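Local atomic coordinates of iron-sulfur cluster assembly protein CyaY (Psychromonas ingrahamii, PDB entry 4HS5), a protein that probably binds ferrous and ferric iron and takes part in iron-sulfur cluster assembly, perhaps as a regulator of that process. Residues A[10-14]-A[48-52]; A[14-18]-A[32-37]; A[25-29]-A[39-43]; A[66-70]-A[83-88]. The contacts are given in a common frame with arbitrary orientation. Where two conformers were deposited one is given. Numbering follows the deposited sequence.

Contact 1: residues A[10-14]-A[48-52]; sequences ADQLY and IINRQ
Helix 3-24 packs on the sheet here, its 10-14 turn running nearly antiparallel to segment 48-52 of strand 46-52: the axes of the two short segments make 168° and come within 10.4 Å. In register, the CA atoms of Ala10 and Arg51 are 7.3 Å apart, those of Tyr14 and Ile49 8.9 Å. The strand is extended throughout, so its side chains alternate, and the odd-numbered Ile49 and Arg51 face the helix. Ile49, m with chi2 t, sets its CG2 3.6 Å from Tyr14 CE1. At Asn50 the side chain points away, and the backbone comes close, with C 3.4 Å from Tyr14 OH; that hydroxyl is hydrogen-bonded to the carbonyl oxygen of Ser35. Arg51 has the largest covered area, 114 Å²; with chi1 m, chi2 137° (between wells) and chi3 p its side chain reaches the helix, CD lying 3.2 Å from Tyr14 OH. Its guanidinium carbon CZ stands 4.7 Å from the ring centroid of Tyr14 (chi1 -83°, m), 13° off the normal, a cation-pi contact, while Ala10 CB covers one guanidinium face at 3.5 Å from CZ. Asp11 (m) points its CB away from the strand, yet its carboxylate swings back: OD1 accepts from Arg51 NH2 at 2.6 Å and from Arg51 NH1 at 2.9 Å, closing a salt bridge. This is helix-on-sheet packing of the alpha-beta sandwich of the frataxin fold.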
loop_
_atom_site.group_PDB
_atom_site.type_symbol
_atom_site.label_atom_id
_atom_site.label_comp_id
_atom_site.label_asym_id
_atom_site.label_seq_id
_atom_site.Cartn_x
_atom_site.Cartn_y
_atom_site.Cartn_z
ATOM N N ALA A 10 1.525 7.339 7.769
ATOM C CA ALA A 10 1.521 7.067 6.343
ATOM C C ALA A 10 2.951 6.990 5.799
ATOM O O ALA A 10 3.232 6.170 4.918
ATOM C CB ALA A 10 0.695 8.107 5.595
ATOM N N ASP A 11 3.850 7.830 6.323
ATOM C CA ASP A 11 5.266 7.740 5.972
ATOM C C ASP A 11 5.848 6.395 6.371
ATOM O O ASP A 11 6.596 5.786 5.602
ATOM C CB ASP A 11 6.087 8.857 6.625
ATOM C CG ASP A 11 5.911 10.199 5.944
ATOM O OD1 ASP A 11 5.288 10.252 4.868
ATOM O OD2 ASP A 11 6.416 11.202 6.492
ATOM N N GLN A 12 5.531 5.942 7.579
ATOM C CA GLN A 12 5.976 4.632 8.028
ATOM C C GLN A 12 5.467 3.549 7.083
ATOM O O GLN A 12 6.203 2.635 6.724
ATOM C CB GLN A 12 5.527 4.368 9.469
ATOM C CG GLN A 12 6.340 5.168 10.498
ATOM C CD GLN A 12 5.916 4.905 11.918
ATOM O OE1 GLN A 12 4.873 4.302 12.171
ATOM N NE2 GLN A 12 6.721 5.375 12.870
ATOM N N LEU A 13 4.210 3.658 6.670
ATOM C CA LEU A 13 3.655 2.700 5.723
ATOM C C LEU A 13 4.387 2.707 4.391
ATOM O O LEU A 13 4.753 1.651 3.874
ATOM C CB LEU A 13 2.175 2.982 5.497
ATOM C CG LEU A 13 1.452 2.056 4.516
ATOM C CD1 LEU A 13 1.514 0.603 4.946
ATOM C CD2 LEU A 13 -0.003 2.534 4.341
ATOM N N TYR A 14 4.597 3.890 3.829
ATOM C CA TYR A 14 5.235 3.982 2.528
ATOM C C TYR A 14 6.650 3.439 2.601
ATOM O O TYR A 14 7.063 2.666 1.745
ATOM C CB TYR A 14 5.274 5.427 2.031
ATOM C CG TYR A 14 4.015 5.902 1.361
ATOM C CD1 TYR A 14 2.787 5.324 1.639
ATOM C CD2 TYR A 14 4.062 6.930 0.422
ATOM C CE1 TYR A 14 1.632 5.769 1.016
ATOM C CE2 TYR A 14 2.914 7.377 -0.206
ATOM C CZ TYR A 14 1.710 6.787 0.086
ATOM O OH TYR A 14 0.563 7.219 -0.541
ATOM N N ILE A 48 -1.686 1.591 -7.424
ATOM C CA ILE A 48 -1.528 2.994 -7.092
ATOM C C ILE A 48 -1.957 3.204 -5.657
ATOM O O ILE A 48 -3.084 2.893 -5.289
ATOM C CB ILE A 48 -2.381 3.897 -7.985
ATOM C CG1 ILE A 48 -2.074 3.633 -9.456
ATOM C CG2 ILE A 48 -2.107 5.366 -7.651
ATOM C CD1 ILE A 48 -3.111 4.217 -10.396
ATOM N N ILE A 49 -1.053 3.739 -4.845
ATOM C CA ILE A 49 -1.328 4.011 -3.440
ATOM C C ILE A 49 -1.369 5.524 -3.257
ATOM O O ILE A 49 -0.573 6.254 -3.839
ATOM C CB ILE A 49 -0.267 3.360 -2.542
ATOM C CG1 ILE A 49 -0.348 1.849 -2.687
ATOM C CG2 ILE A 49 -0.458 3.757 -1.083
ATOM C CD1 ILE A 49 0.904 1.141 -2.283
ATOM N N ASN A 50 -2.333 5.995 -2.484
ATOM C CA ASN A 50 -2.503 7.421 -2.286
ATOM C C ASN A 50 -2.775 7.708 -0.821
ATOM O O ASN A 50 -3.215 6.833 -0.080
ATOM C CB ASN A 50 -3.650 7.920 -3.157
ATOM C CG ASN A 50 -3.566 9.397 -3.440
ATOM O OD1 ASN A 50 -2.896 10.146 -2.724
ATOM N ND2 ASN A 50 -4.267 9.835 -4.481
ATOM N N ARG A 51 -2.464 8.922 -0.393
ATOM C CA ARG A 51 -2.803 9.354 0.959
ATOM C C ARG A 51 -3.864 10.409 0.846
ATOM O O ARG A 51 -3.809 11.276 -0.034
ATOM C CB ARG A 51 -1.583 9.923 1.679
ATOM C CG ARG A 51 -0.560 8.895 2.069
ATOM C CD ARG A 51 0.847 9.395 1.776
ATOM N NE ARG A 51 1.358 10.328 2.766
ATOM C CZ ARG A 51 2.500 10.159 3.419
ATOM N NH1 ARG A 51 3.242 9.081 3.189
ATOM N NH2 ARG A 51 2.898 11.061 4.309
ATOM N N GLN A 52 -4.864 10.331 1.708
ATOM C CA GLN A 52 -5.866 11.371 1.734
ATOM C C GLN A 52 -5.882 11.993 3.115
ATOM O O GLN A 52 -6.598 11.531 4.007
ATOM C CB GLN A 52 -7.228 10.823 1.328
ATOM C CG GLN A 52 -7.250 10.187 -0.071
ATOM C CD GLN A 52 -6.877 11.144 -1.209
ATOM O OE1 GLN A 52 -6.515 12.303 -0.993
ATOM N NE2 GLN A 52 -6.981 10.650 -2.434
#

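Contact 2: residues A[14-18]-A[32-37]; sequences YQKIE and QNGSLL
A tight beta hairpin of the frataxin sheet, strands 28-33 and 36-41, packs its turn end against helix 3-24. Asn33 to Leu36 form a type II' turn, closed by Asn33 N to Leu36 O (2.9 Å) and Leu36 N to Asn33 O (3.0 Å), with Gly34 at phi 63°, psi -122°. Tyr14 and Leu37 are nearest in register, CA to CA 7.5 Å. Tyr14, chi1 -83° and chi2 25°, extends its ring toward the hairpin turn so that OH donates to Ser35 O at 2.6 Å, in line with the ring edge. Leu37 (chi1 t, chi2 p) covers one ring face: its CB lies 4.0 Å from the Tyr14 centroid, 24° off the normal, a CH-pi contact. Beyond it, Leu37 CD2 meets Ile17 CD1 at 4.1 Å, Ile17 being m with chi2 t; Ile17 also packs on Phe85 of helix 85-97. Gln32, extended with chi1 and chi2 both t, brings NE2 to 3.7 Å from Tyr14 CD2 and donates from NE2 to Gly34 O at 3.0 Å, which ties the side chain to the turn. Glu18, m then t, reaches toward Gln32, and a water spans the gap, donating to Glu18 OE2 at 2.5 Å and to Gln32 OE1 at 2.6 Å.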
loop_
_atom_site.group_PDB
_atom_site.type_symbol
_atom_site.label_atom_id
_atom_site.label_comp_id
_atom_site.label_asym_id
_atom_site.label_seq_id
_atom_site.Cartn_x
_atom_site.Cartn_y
_atom_site.Cartn_z
ATOM N N TYR A 14 4.597 3.890 3.829
ATOM C CA TYR A 14 5.235 3.982 2.528
ATOM C C TYR A 14 6.650 3.439 2.601
ATOM O O TYR A 14 7.063 2.666 1.745
ATOM C CB TYR A 14 5.274 5.427 2.031
ATOM C CG TYR A 14 4.015 5.902 1.361
ATOM C CD1 TYR A 14 2.787 5.324 1.639
ATOM C CD2 TYR A 14 4.062 6.930 0.422
ATOM C CE1 TYR A 14 1.632 5.769 1.016
ATOM C CE2 TYR A 14 2.914 7.377 -0.206
ATOM C CZ TYR A 14 1.710 6.787 0.086
ATOM O OH TYR A 14 0.563 7.219 -0.541
ATOM N N GLN A 15 7.390 3.809 3.634
ATOM C CA GLN A 15 8.744 3.278 3.760
ATOM C C GLN A 15 8.765 1.769 4.016
ATOM O O GLN A 15 9.670 1.085 3.534
ATOM C CB GLN A 15 9.535 4.021 4.836
ATOM C CG GLN A 15 9.820 5.462 4.474
ATOM C CD GLN A 15 10.983 6.036 5.249
ATOM O OE1 GLN A 15 11.086 5.857 6.462
ATOM N NE2 GLN A 15 11.869 6.737 4.550
ATOM N N LYS A 16 7.786 1.250 4.759
ATOM C CA LYS A 16 7.659 -0.201 4.980
ATOM C C LYS A 16 7.430 -0.906 3.646
ATOM O O LYS A 16 8.029 -1.941 3.360
ATOM C CB LYS A 16 6.507 -0.497 5.943
ATOM C CG LYS A 16 6.327 -1.964 6.323
ATOM C CD LYS A 16 5.247 -2.074 7.399
ATOM C CE LYS A 16 5.173 -3.468 8.008
ATOM N NZ LYS A 16 6.076 -3.649 9.181
ATOM N N ILE A 17 6.586 -0.328 2.803
ATOM C CA ILE A 17 6.317 -0.935 1.508
ATOM C C ILE A 17 7.601 -0.972 0.690
ATOM O O ILE A 17 7.946 -2.013 0.116
ATOM C CB ILE A 17 5.207 -0.188 0.758
ATOM C CG1 ILE A 17 3.862 -0.402 1.455
ATOM C CG2 ILE A 17 5.132 -0.662 -0.687
ATOM C CD1 ILE A 17 2.790 0.575 0.982
ATOM N N GLU A 18 8.334 0.137 0.667
ATOM C CA GLU A 18 9.588 0.241 -0.076
ATOM C C GLU A 18 10.655 -0.714 0.447
ATOM O O GLU A 18 11.312 -1.412 -0.330
ATOM C CB GLU A 18 10.091 1.681 -0.055
ATOM C CG GLU A 18 9.163 2.592 -0.811
ATOM C CD GLU A 18 9.392 4.047 -0.516
ATOM O OE1 GLU A 18 10.284 4.362 0.301
ATOM O OE2 GLU A 18 8.665 4.873 -1.101
ATOM N N GLN A 32 7.544 7.485 -5.695
ATOM C CA GLN A 32 6.661 8.424 -5.019
ATOM C C GLN A 32 6.625 9.763 -5.747
ATOM O O GLN A 32 7.664 10.347 -6.067
ATOM C CB GLN A 32 7.033 8.623 -3.544
ATOM C CG GLN A 32 5.986 9.447 -2.785
ATOM C CD GLN A 32 6.200 9.462 -1.280
ATOM O OE1 GLN A 32 7.104 8.812 -0.763
ATOM N NE2 GLN A 32 5.358 10.210 -0.573
ATOM N N ASN A 33 5.411 10.229 -6.012
ATOM C CA ASN A 33 5.176 11.498 -6.672
ATOM C C ASN A 33 4.122 12.235 -5.851
ATOM O O ASN A 33 2.935 11.934 -5.939
ATOM C CB ASN A 33 4.686 11.238 -8.099
ATOM C CG ASN A 33 4.275 12.501 -8.818
ATOM O OD1 ASN A 33 4.826 13.573 -8.576
ATOM N ND2 ASN A 33 3.293 12.384 -9.705
ATOM N N GLY A 34 4.560 13.194 -5.041
ATOM C CA GLY A 34 3.664 13.824 -4.087
ATOM C C GLY A 34 3.160 12.799 -3.082
ATOM O O GLY A 34 3.943 12.143 -2.400
ATOM N N SER A 35 1.847 12.639 -3.009
ATOM C CA SER A 35 1.226 11.703 -2.085
ATOM C C SER A 35 1.040 10.324 -2.706
ATOM O O SER A 35 0.618 9.390 -2.020
ATOM C CB SER A 35 -0.134 12.237 -1.648
ATOM O OG SER A 35 0.006 13.451 -0.940
ATOM N N LEU A 36 1.319 10.216 -4.006
ATOM C CA LEU A 36 1.128 8.972 -4.751
ATOM C C LEU A 36 2.345 8.060 -4.645
ATOM O O LEU A 36 3.482 8.502 -4.810
ATOM C CB LEU A 36 0.870 9.270 -6.230
ATOM C CG LEU A 36 -0.441 9.936 -6.644
ATOM C CD1 LEU A 36 -0.452 10.229 -8.146
ATOM C CD2 LEU A 36 -1.631 9.080 -6.263
ATOM N N LEU A 37 2.107 6.784 -4.362
ATOM C CA LEU A 37 3.149 5.779 -4.462
ATOM C C LEU A 37 2.691 4.765 -5.493
ATOM O O LEU A 37 1.696 4.073 -5.285
ATOM C CB LEU A 37 3.396 5.116 -3.101
ATOM C CG LEU A 37 4.369 3.931 -3.045
ATOM C CD1 LEU A 37 5.772 4.375 -3.450
ATOM C CD2 LEU A 37 4.389 3.288 -1.671
HETATM O O HOH W 1 9.254 7.331 -1.023
#

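Contact 3: residues A[25-29]-A[39-43]; sequences GADVD and LEFEN
The open end of the first beta hairpin, strands 28-33 and 36-41, comes together here, just after helix 3-24 has ended. Gly25 leaves the helix with positive phi (81°), and Asp27 sits at the centre of an inverse gamma turn whose Val28 N to Ala26 O bond, 2.9 Å, is weak. The chain then straightens into the edge strand. Asp29 and Glu40 make an antiparallel hydrogen-bonded pair, CA to CA 5.0 Å: Asp29 N donates to Glu40 O at 2.9 Å and Glu40 N to Asp29 O at 2.8 Å. A CA-H...O contact supplements them, Leu39 CA to Asp29 O at 3.2 Å. In the frataxin fold this sheet carries two helices on one face, and Val28 and Phe41 point to that face: Val28 (t) sets CG2 3.8 Å from Phe41 CE1, at the ring edge, and CG1 4.0 Å from Leu39 CB. Phe41 (m) also rests on Ile93 of helix 85-97, while Val28 and Leu39 reach Ile21 of helix 3-24. The CA-to-CB bonds of Asp29 and Glu40 point to the other face. Beyond Val28 and Phe41, a water bridges the two segments, donating to Asp27 O at 2.8 Å and accepting from Glu42 N at 2.9 Å. Glu42 (p) turns its end back, bringing OE2 to 3.8 Å from Asp27 OD1, two like charges, both solvent-exposed.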
loop_
_atom_site.group_PDB
_atom_site.type_symbol
_atom_site.label_atom_id
_atom_site.label_comp_id
_atom_site.label_asym_id
_atom_site.label_seq_id
_atom_site.Cartn_x
_atom_site.Cartn_y
_atom_site.Cartn_z
ATOM N N GLY A 25 13.452 -8.893 -2.629
ATOM C CA GLY A 25 14.185 -9.051 -3.878
ATOM C C GLY A 25 13.319 -8.938 -5.125
ATOM O O GLY A 25 13.814 -8.994 -6.253
ATOM N N ALA A 26 12.020 -8.757 -4.927
ATOM C CA ALA A 26 11.074 -8.815 -6.045
ATOM C C ALA A 26 11.248 -7.732 -7.107
ATOM O O ALA A 26 11.746 -6.632 -6.837
ATOM C CB ALA A 26 9.646 -8.815 -5.523
ATOM N N ASP A 27 10.823 -8.055 -8.326
ATOM C CA ASP A 27 10.901 -7.111 -9.427
ATOM C C ASP A 27 9.677 -6.226 -9.413
ATOM O O ASP A 27 8.749 -6.386 -10.208
ATOM C CB ASP A 27 11.015 -7.851 -10.754
ATOM C CG ASP A 27 12.257 -8.710 -10.825
ATOM O OD1 ASP A 27 12.106 -9.927 -11.030
ATOM O OD2 ASP A 27 13.367 -8.170 -10.657
ATOM N N VAL A 28 9.679 -5.308 -8.459
ATOM C CA VAL A 28 8.634 -4.312 -8.340
ATOM C C VAL A 28 9.301 -2.945 -8.308
ATOM O O VAL A 28 10.132 -2.676 -7.430
ATOM C CB VAL A 28 7.836 -4.514 -7.056
ATOM C CG1 VAL A 28 6.734 -3.485 -6.966
ATOM C CG2 VAL A 28 7.241 -5.911 -7.021
ATOM N N ASP A 29 8.969 -2.093 -9.269
ATOM C CA ASP A 29 9.459 -0.719 -9.259
ATOM C C ASP A 29 8.528 0.126 -8.410
ATOM O O ASP A 29 7.315 -0.095 -8.404
ATOM C CB ASP A 29 9.565 -0.147 -10.674
ATOM C CG ASP A 29 10.796 -0.649 -11.419
ATOM O OD1 ASP A 29 11.770 -1.067 -10.756
ATOM O OD2 ASP A 29 10.790 -0.613 -12.666
ATOM N N LEU A 39 3.379 1.412 -7.771
ATOM C CA LEU A 39 4.160 0.194 -7.907
ATOM C C LEU A 39 3.953 -0.328 -9.318
ATOM O O LEU A 39 2.815 -0.435 -9.774
ATOM C CB LEU A 39 3.680 -0.846 -6.899
ATOM C CG LEU A 39 3.611 -0.406 -5.436
ATOM C CD1 LEU A 39 3.235 -1.565 -4.546
ATOM C CD2 LEU A 39 4.942 0.187 -5.012
ATOM N N GLU A 40 5.035 -0.642 -10.018
ATOM C CA GLU A 40 4.901 -1.240 -11.342
ATOM C C GLU A 40 5.597 -2.589 -11.428
ATOM O O GLU A 40 6.695 -2.782 -10.905
ATOM C CB GLU A 40 5.403 -0.308 -12.448
ATOM C CG GLU A 40 5.271 -0.924 -13.847
ATOM C CD GLU A 40 5.366 0.095 -14.966
ATOM O OE1 GLU A 40 5.454 1.307 -14.672
ATOM O OE2 GLU A 40 5.336 -0.325 -16.146
ATOM N N PHE A 41 4.936 -3.516 -12.104
ATOM C CA PHE A 41 5.460 -4.850 -12.294
ATOM C C PHE A 41 6.006 -4.978 -13.722
ATOM O O PHE A 41 5.758 -4.119 -14.572
ATOM C CB PHE A 41 4.355 -5.857 -11.989
ATOM C CG PHE A 41 3.661 -5.598 -10.670
ATOM C CD1 PHE A 41 4.332 -5.794 -9.473
ATOM C CD2 PHE A 41 2.351 -5.139 -10.634
ATOM C CE1 PHE A 41 3.710 -5.547 -8.255
ATOM C CE2 PHE A 41 1.717 -4.894 -9.419
ATOM C CZ PHE A 41 2.398 -5.091 -8.230
ATOM N N GLU A 42 6.778 -6.018 -13.997
ATOM C CA GLU A 42 7.364 -6.070 -15.329
ATOM C C GLU A 42 6.353 -6.430 -16.417
ATOM O O GLU A 42 6.619 -6.214 -17.598
ATOM C CB GLU A 42 8.629 -6.923 -15.392
ATOM C CG GLU A 42 8.592 -8.199 -14.605
ATOM C CD GLU A 42 9.892 -8.955 -14.757
ATOM O OE1 GLU A 42 10.800 -8.421 -15.434
ATOM O OE2 GLU A 42 10.002 -10.070 -14.208
ATOM N N ASN A 43 5.181 -6.929 -16.026
ATOM C CA ASN A 43 4.091 -7.069 -16.993
ATOM C C ASN A 43 3.397 -5.740 -17.308
ATOM O O ASN A 43 2.399 -5.710 -18.029
ATOM C CB ASN A 43 3.088 -8.165 -16.591
ATOM C CG ASN A 43 2.271 -7.819 -15.349
ATOM O OD1 ASN A 43 2.397 -6.740 -14.765
ATOM N ND2 ASN A 43 1.404 -8.744 -14.955
HETATM O O HOH W 2 6.919 -7.784 -11.714
HETATM O O HOH W 3 9.193 -3.099 -13.120
#

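Contact 4: residues A[66-70]-A[83-88]; sequences GHHYD and DEFLTF
Segment 66-70 of strand 66-72 is extended, so His67 and Tyr69 turn the same way, toward the start of helix 85-97, while His68 points to the far side of the sheet. His67 (chi1 m, chi2 -86°) presents a ring face to the edge of Phe88: the centroids are 4.5 Å apart, the planes at 56°, and His67 NE2 is 3.3 Å from Phe88 CZ. Its other nitrogen, ND1, is hydrogen-bonded to Asp78. Tyr69 (m, chi2 -99°) has its CA 7.1 Å from that of Phe85. A T-shaped pair forms with Phe85, whose edge meets the Tyr69 face at 4.9 Å between centroids and 81° between planes; Phe85 CD1 to Tyr69 CE2 is 3.5 Å. Phe85 CB adds a CH-pi contact 4.1 Å from the Tyr69 centroid. Tyr69 OH comes within 3.3 Å of Phe88 CD2, and Tyr69 CE1 lies 3.8 Å from Asp83 O. Both phenylalanines are t. Glu84 (t, chi2 m) is the N-cap: its OE1 accepts from Thr87 N (2.8 Å) and its OE2 from Leu86 N (3.0 Å). The N-terminal turn of helix 85-97 thus packs by aromatic side chains on the helix-covered face of the sheet in the frataxin alpha-beta sandwich: Trp76 of strand 75-78 touches Tyr69 and Phe85, Leu60 of strand 57-61 lies against Tyr69 and Phe88, and Leu13 and Ile17 of helix 3-24 pack on Phe85.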
loop_
_atom_site.group_PDB
_atom_site.type_symbol
_atom_site.label_atom_id
_atom_site.label_comp_id
_atom_site.label_asym_id
_atom_site.label_seq_id
_atom_site.Cartn_x
_atom_site.Cartn_y
_atom_site.Cartn_z
ATOM N N GLY A 66 -10.940 0.340 -6.177
ATOM C CA GLY A 66 -10.312 1.217 -5.211
ATOM C C GLY A 66 -10.624 0.700 -3.822
ATOM O O GLY A 66 -11.704 0.155 -3.569
ATOM N N HIS A 67 -9.671 0.872 -2.917
ATOM C CA HIS A 67 -9.813 0.418 -1.540
ATOM C C HIS A 67 -9.377 1.528 -0.601
ATOM O O HIS A 67 -8.366 2.175 -0.844
ATOM C CB HIS A 67 -8.934 -0.814 -1.309
ATOM C CG HIS A 67 -9.335 -1.996 -2.127
ATOM N ND1 HIS A 67 -10.298 -2.889 -1.711
ATOM C CD2 HIS A 67 -8.927 -2.417 -3.347
ATOM C CE1 HIS A 67 -10.455 -3.819 -2.637
ATOM N NE2 HIS A 67 -9.641 -3.553 -3.640
ATOM N N HIS A 68 -10.145 1.756 0.465
ATOM C CA HIS A 68 -9.868 2.855 1.384
ATOM C C HIS A 68 -9.628 2.302 2.782
ATOM O O HIS A 68 -10.415 1.501 3.277
ATOM C CB HIS A 68 -11.041 3.841 1.421
ATOM C CG HIS A 68 -11.317 4.500 0.108
ATOM N ND1 HIS A 68 -12.376 5.360 -0.085
ATOM C CD2 HIS A 68 -10.668 4.428 -1.080
ATOM C CE1 HIS A 68 -12.370 5.787 -1.335
ATOM N NE2 HIS A 68 -11.347 5.235 -1.960
ATOM N N TYR A 69 -8.545 2.734 3.416
ATOM C CA TYR A 69 -8.145 2.135 4.687
ATOM C C TYR A 69 -8.050 3.156 5.797
ATOM O O TYR A 69 -7.534 4.253 5.590
ATOM C CB TYR A 69 -6.784 1.448 4.540
ATOM C CG TYR A 69 -6.742 0.386 3.481
ATOM C CD1 TYR A 69 -6.857 -0.960 3.809
ATOM C CD2 TYR A 69 -6.576 0.732 2.143
ATOM C CE1 TYR A 69 -6.827 -1.930 2.830
ATOM C CE2 TYR A 69 -6.530 -0.221 1.162
ATOM C CZ TYR A 69 -6.646 -1.548 1.502
ATOM O OH TYR A 69 -6.620 -2.489 0.513
ATOM N N ASP A 70 -8.541 2.768 6.977
ATOM C CA ASP A 70 -8.359 3.533 8.216
ATOM C C ASP A 70 -7.315 2.867 9.100
ATOM O O ASP A 70 -7.135 1.657 9.043
ATOM C CB ASP A 70 -9.664 3.585 9.008
ATOM C CG ASP A 70 -10.796 4.207 8.232
ATOM O OD1 ASP A 70 -10.704 5.413 7.928
ATOM O OD2 ASP A 70 -11.772 3.484 7.946
ATOM N N ASP A 83 -10.461 -5.970 5.341
ATOM C CA ASP A 83 -9.175 -6.589 5.041
ATOM C C ASP A 83 -8.027 -5.679 5.459
ATOM O O ASP A 83 -8.123 -4.450 5.381
ATOM C CB ASP A 83 -9.049 -6.919 3.555
ATOM C CG ASP A 83 -9.893 -8.114 3.148
ATOM O OD1 ASP A 83 -10.371 -8.846 4.047
ATOM O OD2 ASP A 83 -10.067 -8.320 1.925
ATOM N N GLU A 84 -6.941 -6.293 5.909
ATOM C CA GLU A 84 -5.799 -5.523 6.335
ATOM C C GLU A 84 -4.922 -5.198 5.118
ATOM O O GLU A 84 -4.732 -6.032 4.232
ATOM C CB GLU A 84 -5.043 -6.301 7.417
ATOM C CG GLU A 84 -3.900 -5.548 8.043
ATOM C CD GLU A 84 -2.628 -5.736 7.287
ATOM O OE1 GLU A 84 -2.475 -6.787 6.636
ATOM O OE2 GLU A 84 -1.778 -4.835 7.338
ATOM N N PHE A 85 -4.423 -3.971 5.083
ATOM C CA PHE A 85 -3.729 -3.430 3.920
ATOM C C PHE A 85 -2.543 -4.263 3.440
ATOM O O PHE A 85 -2.428 -4.561 2.249
ATOM C CB PHE A 85 -3.255 -2.008 4.246
ATOM C CG PHE A 85 -2.533 -1.327 3.117
ATOM C CD1 PHE A 85 -3.220 -0.528 2.221
ATOM C CD2 PHE A 85 -1.162 -1.459 2.975
ATOM C CE1 PHE A 85 -2.548 0.113 1.179
ATOM C CE2 PHE A 85 -0.490 -0.836 1.934
ATOM C CZ PHE A 85 -1.186 -0.053 1.034
ATOM N N LEU A 86 -1.628 -4.589 4.343
ATOM C CA LEU A 86 -0.390 -5.225 3.911
ATOM C C LEU A 86 -0.612 -6.653 3.425
ATOM O O LEU A 86 0.011 -7.091 2.450
ATOM C CB LEU A 86 0.657 -5.167 5.020
ATOM C CG LEU A 86 1.110 -3.741 5.333
ATOM C CD1 LEU A 86 2.019 -3.779 6.535
ATOM C CD2 LEU A 86 1.819 -3.137 4.120
ATOM N N THR A 87 -1.528 -7.352 4.093
ATOM C CA THR A 87 -1.984 -8.676 3.677
ATOM C C THR A 87 -2.603 -8.588 2.283
ATOM O O THR A 87 -2.297 -9.378 1.385
ATOM C CB THR A 87 -3.029 -9.227 4.676
ATOM O OG1 THR A 87 -2.421 -9.348 5.970
ATOM C CG2 THR A 87 -3.521 -10.590 4.235
ATOM N N PHE A 88 -3.458 -7.590 2.100
ATOM C CA PHE A 88 -4.143 -7.430 0.832
ATOM C C PHE A 88 -3.171 -7.034 -0.282
ATOM O O PHE A 88 -3.302 -7.472 -1.427
ATOM C CB PHE A 88 -5.251 -6.388 0.986
ATOM C CG PHE A 88 -6.128 -6.267 -0.224
ATOM C CD1 PHE A 88 -7.168 -7.157 -0.437
ATOM C CD2 PHE A 88 -5.906 -5.263 -1.146
ATOM C CE1 PHE A 88 -7.975 -7.041 -1.556
ATOM C CE2 PHE A 88 -6.703 -5.139 -2.267
ATOM C CZ PHE A 88 -7.745 -6.031 -2.465
#

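How the contacts relate
All four contacts belong to one alpha-beta sandwich, in which helices 3-24 and 85-97 cover a single antiparallel sheet. Contacts 1 and 2, with centres 6 Å apart, share Tyr14 and helix 3-24 and reach the neighbouring strands 46-52 and 36-41. Contact 3, about 14 Å from contact 2 by centres, lies at the other end of the same hairpin; along the chain it is nested within contact 1 and interleaved with contact 2. Contact 4 follows in series, its centre about 20 Å from that of contact 3. Phe85 brings it back to Leu13, Ile17 and Ile49, so both helices and the sheet share one core.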